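Local coordinates for protein MJ fibrillarin homologue (Methanocaldococcus jannaschii, PDB 1FBN) that probably uses S-adenosyl-L-methionine to methylate ribose 2'-hydroxyls of rRNA and tRNA at sites chosen by a guide RNA, within box C/D ribonucleoprotein particles, at residues S29-K34 and A119-I124; E48-N53 and T88-A93. All blocks are in the same frame, centred on the assembly; numbering follows the deposited sequence.

Contact 1 of 2, residues S29-K34 and A119-I124; sequences SIVKGK and AERENI
Val31 and Ile30 meet the aliphatic part of Arg121, and the direct side-chain contacts are mainly van der Waals. Val31 CG2 lies 3.6 Å from Arg121 CG and also covers one face of the guanidinium. Val31 CG1 stands 3.7 Å from Glu120 CB, the two side chains crossing at about a right angle. Ile30 CG1, set between its backbone N and carbonyl carbon (chi1 59°), comes near Arg121 NE, and Ile30 CD1 is 3.7 Å from Arg121 CG. Ile30 CD1 also meets Asn123 tip to tip, 3.3 Å from Asn123 OD1, a buried oxygen for which the model supplies no partner. Lys34 lays CE against Ala119 CB, and its NZ bonds to Ala117 O.

The segments are loops of different parts of the fold: residues 29-34 follow strand 25-28 of the N-terminal antiparallel sheet, while 119-124 join helix 108-117 to strand 124-128 of the Rossmann-like methyltransferase sheet. Ser29 OG accepts from Val31 N (3.3 Å) in an ST turn; Arg121 centres an inverse gamma turn and begins a type I beta turn ending at Ile124.

A water links the two segments. It accepts from Arg121 NH1 at 2.9 Å, in the guanidinium plane, and lies 2.7 Å from Val31 O and 2.8 Å from Lys34 O, both placed to receive a proton from it. Arg121 NH2 forms a salt bridge with Asp94, and Asn123 ND2 bonds to Ala93 O and Ala96 O.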
loop_
_atom_site.group_PDB
_atom_site.type_symbol
_atom_site.label_atom_id
_atom_site.label_comp_id
_atom_site.label_asym_id
_atom_site.label_seq_id
_atom_site.Cartn_x
_atom_site.Cartn_y
_atom_site.Cartn_z
ATOM N N SER A 29 11.480 1.449 11.602
ATOM C CA SER A 29 11.823 0.048 11.334
ATOM C C SER A 29 11.539 -0.952 12.461
ATOM O O SER A 29 11.860 -0.693 13.625
ATOM C CB SER A 29 13.298 -0.048 10.926
ATOM O OG SER A 29 13.679 -1.387 10.651
ATOM N N ILE A 30 10.924 -2.082 12.110
ATOM C CA ILE A 30 10.645 -3.132 13.093
ATOM C C ILE A 30 11.731 -4.225 13.081
ATOM O O ILE A 30 11.666 -5.186 13.844
ATOM C CB ILE A 30 9.240 -3.775 12.924
ATOM C CG1 ILE A 30 9.091 -4.398 11.537
ATOM C CG2 ILE A 30 8.150 -2.755 13.220
ATOM C CD1 ILE A 30 7.844 -5.244 11.383
ATOM N N VAL A 31 12.700 -4.087 12.178
ATOM C CA VAL A 31 13.835 -5.013 12.075
ATOM C C VAL A 31 15.077 -4.144 11.900
ATOM O O VAL A 31 15.534 -3.890 10.781
ATOM C CB VAL A 31 13.722 -5.986 10.874
ATOM C CG1 VAL A 31 14.937 -6.915 10.842
ATOM C CG2 VAL A 31 12.449 -6.805 10.974
ATOM N N LYS A 32 15.609 -3.679 13.023
ATOM C CA LYS A 32 16.774 -2.805 13.024
ATOM C C LYS A 32 18.066 -3.463 12.556
ATOM O O LYS A 32 18.293 -4.660 12.766
ATOM C CB LYS A 32 16.923 -2.163 14.400
ATOM C CG LYS A 32 15.610 -1.519 14.853
ATOM C CD LYS A 32 15.695 -0.754 16.163
ATOM C CE LYS A 32 16.108 -1.629 17.333
ATOM N NZ LYS A 32 17.559 -1.982 17.288
ATOM N N GLY A 33 18.887 -2.671 11.874
ATOM C CA GLY A 33 20.147 -3.161 11.352
ATOM C C GLY A 33 19.984 -3.819 9.996
ATOM O O GLY A 33 20.886 -4.514 9.522
ATOM N N LYS A 34 18.838 -3.593 9.359
ATOM C CA LYS A 34 18.576 -4.186 8.055
ATOM C C LYS A 34 17.992 -3.211 7.045
ATOM O O LYS A 34 17.078 -2.444 7.355
ATOM C CB LYS A 34 17.626 -5.384 8.191
ATOM C CG LYS A 34 17.402 -6.169 6.892
ATOM C CD LYS A 34 16.311 -7.226 7.051
ATOM C CE LYS A 34 16.352 -8.273 5.942
ATOM N NZ LYS A 34 16.249 -7.687 4.577
ATOM N N ALA A 119 12.267 -10.775 5.411
ATOM C CA ALA A 119 12.784 -11.837 6.263
ATOM C C ALA A 119 12.312 -11.855 7.717
ATOM O O ALA A 119 11.471 -12.677 8.094
ATOM C CB ALA A 119 14.313 -11.833 6.211
ATOM N N GLU A 120 12.828 -10.934 8.523
ATOM C CA GLU A 120 12.492 -10.895 9.941
ATOM C C GLU A 120 11.224 -10.145 10.356
ATOM O O GLU A 120 10.953 -9.999 11.547
ATOM C CB GLU A 120 13.707 -10.415 10.742
ATOM C CG GLU A 120 14.983 -11.215 10.440
ATOM C CD GLU A 120 16.158 -10.835 11.325
ATOM O OE1 GLU A 120 16.216 -11.328 12.473
ATOM O OE2 GLU A 120 17.030 -10.059 10.872
ATOM N N ARG A 121 10.452 -9.669 9.379
ATOM C CA ARG A 121 9.199 -8.964 9.666
ATOM C C ARG A 121 8.107 -10.016 9.810
ATOM O O ARG A 121 7.400 -10.343 8.859
ATOM C CB ARG A 121 8.870 -7.966 8.552
ATOM C CG ARG A 121 9.788 -6.759 8.561
ATOM C CD ARG A 121 9.447 -5.741 7.488
ATOM N NE ARG A 121 9.933 -4.414 7.863
ATOM C CZ ARG A 121 11.217 -4.070 7.929
ATOM N NH1 ARG A 121 12.163 -4.952 7.630
ATOM N NH2 ARG A 121 11.559 -2.859 8.353
ATOM N N GLU A 122 7.984 -10.540 11.021
ATOM C CA GLU A 122 7.032 -11.597 11.318
ATOM C C GLU A 122 5.546 -11.268 11.279
ATOM O O GLU A 122 4.720 -12.178 11.355
ATOM C CB GLU A 122 7.422 -12.288 12.621
ATOM C CG GLU A 122 8.770 -12.987 12.507
ATOM C CD GLU A 122 9.225 -13.622 13.802
ATOM O OE1 GLU A 122 8.636 -14.654 14.198
ATOM O OE2 GLU A 122 10.179 -13.097 14.417
ATOM N N ASN A 123 5.198 -9.986 11.155
ATOM C CA ASN A 123 3.789 -9.601 11.070
ATOM C C ASN A 123 3.293 -9.676 9.622
ATOM O O ASN A 123 2.127 -9.398 9.334
ATOM C CB ASN A 123 3.529 -8.220 11.687
ATOM C CG ASN A 123 4.353 -7.126 11.055
ATOM O OD1 ASN A 123 5.448 -7.366 10.544
ATOM N ND2 ASN A 123 3.839 -5.898 11.109
ATOM N N ILE A 124 4.197 -10.053 8.719
ATOM C CA ILE A 124 3.865 -10.224 7.305
ATOM C C ILE A 124 3.639 -11.721 7.084
ATOM O O ILE A 124 4.527 -12.540 7.334
ATOM C CB ILE A 124 4.996 -9.745 6.366
ATOM C CG1 ILE A 124 5.250 -8.250 6.550
ATOM C CG2 ILE A 124 4.615 -10.012 4.922
ATOM C CD1 ILE A 124 6.316 -7.694 5.625
HETATM O O HOH W 1 14.573 -3.391 8.258
#

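Contact 2 of 2, residues E48-N53 and T88-A93; sequences EYRIWN and TPSHVA
A three-layer stack joins strand 47-51 of the N-terminal sheet to helix 87-95 of the methyltransferase domain: the imidazole of His91 is sandwiched between the guanidinium of Arg50 and the indole of Trp52. The guanidinium lies flat on one face, its plane 16° from that of the ring and Arg50 NH2 3.5 Å above the ring centre. On the opposite face the five-membered ring of Trp52 stacks face-to-face in a nearly parallel plane, with centroids 3.7 Å apart. The overlap is offset, since Trp52 CD1 sits toward the rim of the imidazole, 3.3 Å from His91 ND1. His91 and Trp52 slide past each other in opposite directions, which lays His91 CB over the indole and Trp52 CB over the imidazole as a reciprocal pair of CH-pi contacts. His91 NE2 is buried, with no partner in the model.

Arg50 also grips Ser90 end-on. Ser90 OG, between its backbone N and carbonyl carbon (chi1 65°), lies close to the guanidinium plane and accepts from Arg50 NH2 at 3.0 Å and NH1 at 3.3 Å, the NH2 bond being the shorter and straighter. That hydroxyl also bonds to Thr87 O. Salt bridges from Arg50 to Glu39 and Asp94 help fix the rotation of the guanidinium. An alanine in place of Arg50 would probably leave one face of His91 less covered, and Ser90 OG, Glu39 and Asp94 without this partner.

Thr88, a predicted S-adenosyl-L-methionine-binding residue, belongs to the same helix. The axes of strand 48-51 and helix 88-93 approach to 10.7 Å, with N-to-C directions 144° apart; Trp52 packs further against helix 58-64 and, together with His91, against strand 25-28.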
loop_
_atom_site.group_PDB
_atom_site.type_symbol
_atom_site.label_atom_id
_atom_site.label_comp_id
_atom_site.label_asym_id
_atom_site.label_seq_id
_atom_site.Cartn_x
_atom_site.Cartn_y
_atom_site.Cartn_z
ATOM N N GLU A 48 15.400 3.285 14.241
ATOM C CA GLU A 48 15.891 3.467 12.882
ATOM C C GLU A 48 14.747 3.870 11.962
ATOM O O GLU A 48 13.785 3.124 11.796
ATOM C CB GLU A 48 16.563 2.192 12.368
ATOM C CG GLU A 48 17.932 1.926 12.986
ATOM C CD GLU A 48 18.656 0.721 12.393
ATOM O OE1 GLU A 48 18.226 0.203 11.339
ATOM O OE2 GLU A 48 19.673 0.294 12.984
ATOM N N TYR A 49 14.824 5.077 11.415
ATOM C CA TYR A 49 13.796 5.563 10.507
ATOM C C TYR A 49 14.225 5.283 9.073
ATOM O O TYR A 49 15.270 5.751 8.626
ATOM C CB TYR A 49 13.552 7.060 10.715
ATOM C CG TYR A 49 12.984 7.390 12.076
ATOM C CD1 TYR A 49 13.824 7.654 13.159
ATOM C CD2 TYR A 49 11.607 7.436 12.284
ATOM C CE1 TYR A 49 13.306 7.955 14.417
ATOM C CE2 TYR A 49 11.078 7.738 13.538
ATOM C CZ TYR A 49 11.933 7.997 14.600
ATOM O OH TYR A 49 11.417 8.307 15.837
ATOM N N ARG A 50 13.432 4.476 8.375
ATOM C CA ARG A 50 13.727 4.110 6.996
ATOM C C ARG A 50 13.090 5.081 6.017
ATOM O O ARG A 50 11.865 5.196 5.962
ATOM C CB ARG A 50 13.228 2.696 6.691
ATOM C CG ARG A 50 13.846 1.605 7.535
ATOM C CD ARG A 50 13.682 0.260 6.852
ATOM N NE ARG A 50 12.281 -0.108 6.737
ATOM C CZ ARG A 50 11.699 -0.572 5.634
ATOM N NH1 ARG A 50 12.383 -0.742 4.510
ATOM N NH2 ARG A 50 10.412 -0.872 5.666
ATOM N N ILE A 51 13.922 5.774 5.245
ATOM C CA ILE A 51 13.433 6.725 4.253
ATOM C C ILE A 51 12.613 5.957 3.218
ATOM O O ILE A 51 13.114 5.048 2.559
ATOM C CB ILE A 51 14.601 7.485 3.576
ATOM C CG1 ILE A 51 15.353 8.328 4.615
ATOM C CG2 ILE A 51 14.094 8.355 2.434
ATOM C CD1 ILE A 51 14.494 9.324 5.378
ATOM N N TRP A 52 11.337 6.318 3.132
ATOM C CA TRP A 52 10.363 5.693 2.236
ATOM C C TRP A 52 10.380 6.360 0.855
ATOM O O TRP A 52 9.704 7.363 0.630
ATOM C CB TRP A 52 8.986 5.826 2.892
ATOM C CG TRP A 52 7.918 4.890 2.416
ATOM C CD1 TRP A 52 7.986 3.998 1.379
ATOM C CD2 TRP A 52 6.599 4.776 2.959
ATOM N NE1 TRP A 52 6.783 3.341 1.244
ATOM C CE2 TRP A 52 5.915 3.799 2.201
ATOM C CE3 TRP A 52 5.927 5.410 4.016
ATOM C CZ2 TRP A 52 4.588 3.439 2.466
ATOM C CZ3 TRP A 52 4.605 5.051 4.280
ATOM C CH2 TRP A 52 3.951 4.073 3.506
ATOM N N ASN A 53 11.129 5.769 -0.069
ATOM C CA ASN A 53 11.290 6.295 -1.427
ATOM C C ASN A 53 10.033 6.233 -2.316
ATOM O O ASN A 53 9.576 5.150 -2.683
ATOM C CB ASN A 53 12.458 5.563 -2.108
ATOM C CG ASN A 53 12.948 6.258 -3.376
ATOM O OD1 ASN A 53 12.265 7.103 -3.955
ATOM N ND2 ASN A 53 14.147 5.894 -3.811
ATOM N N THR A 88 7.106 -1.819 -0.579
ATOM C CA THR A 88 5.943 -1.297 0.133
ATOM C C THR A 88 5.546 -2.177 1.323
ATOM O O THR A 88 5.274 -1.659 2.407
ATOM C CB THR A 88 4.749 -1.049 -0.814
ATOM O OG1 THR A 88 5.148 -0.131 -1.840
ATOM C CG2 THR A 88 3.567 -0.450 -0.056
ATOM N N PRO A 89 5.525 -3.518 1.148
ATOM C CA PRO A 89 5.157 -4.391 2.270
ATOM C C PRO A 89 6.026 -4.186 3.513
ATOM O O PRO A 89 5.534 -4.269 4.629
ATOM C CB PRO A 89 5.341 -5.785 1.679
ATOM C CG PRO A 89 4.908 -5.589 0.268
ATOM C CD PRO A 89 5.623 -4.303 -0.098
ATOM N N SER A 90 7.312 -3.894 3.331
ATOM C CA SER A 90 8.182 -3.687 4.488
ATOM C C SER A 90 7.785 -2.444 5.290
ATOM O O SER A 90 7.776 -2.471 6.522
ATOM C CB SER A 90 9.654 -3.620 4.068
ATOM O OG SER A 90 9.920 -2.500 3.247
ATOM N N HIS A 91 7.429 -1.371 4.587
ATOM C CA HIS A 91 7.024 -0.129 5.241
ATOM C C HIS A 91 5.651 -0.244 5.883
ATOM O O HIS A 91 5.410 0.330 6.945
ATOM C CB HIS A 91 7.062 1.044 4.258
ATOM C CG HIS A 91 8.443 1.556 3.984
ATOM N ND1 HIS A 91 9.140 1.248 2.835
ATOM C CD2 HIS A 91 9.253 2.361 4.709
ATOM C CE1 HIS A 91 10.320 1.844 2.865
ATOM N NE2 HIS A 91 10.413 2.526 3.992
ATOM N N VAL A 92 4.747 -0.976 5.236
ATOM C CA VAL A 92 3.404 -1.173 5.776
ATOM C C VAL A 92 3.512 -1.974 7.078
ATOM O O VAL A 92 2.775 -1.717 8.030
ATOM C CB VAL A 92 2.481 -1.906 4.769
ATOM C CG1 VAL A 92 1.169 -2.297 5.434
ATOM C CG2 VAL A 92 2.201 -1.011 3.562
ATOM N N ALA A 93 4.461 -2.912 7.119
ATOM C CA ALA A 93 4.700 -3.746 8.298
ATOM C C ALA A 93 5.251 -2.901 9.448
ATOM O O ALA A 93 4.983 -3.177 10.619
ATOM C CB ALA A 93 5.663 -4.868 7.958
#

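From the N terminus, the chain leaves strand 25-28 through residues 29-34, enters strand 47-51, and passes helix 58-64 and strand 77-81 before helix 87-95. There contact 2 closes the shorter loop, with 34 residues between its segments. The chain continues through strand 100-105 and helix 108-117 to residues 119-124, where contact 1 closes a longer loop, with 84 residues intervening, around contact 2. The nested contacts have centres about 10 Å apart and tie the N-terminal sheet to the methyltransferase domain. They also touch: Ser29 N approaches Glu48 O at 2.9 Å, a probable hydrogen bond, and the carboxylate oxygens of Asp94 are shared out, OD1 to Arg121 and OD2 to Arg50.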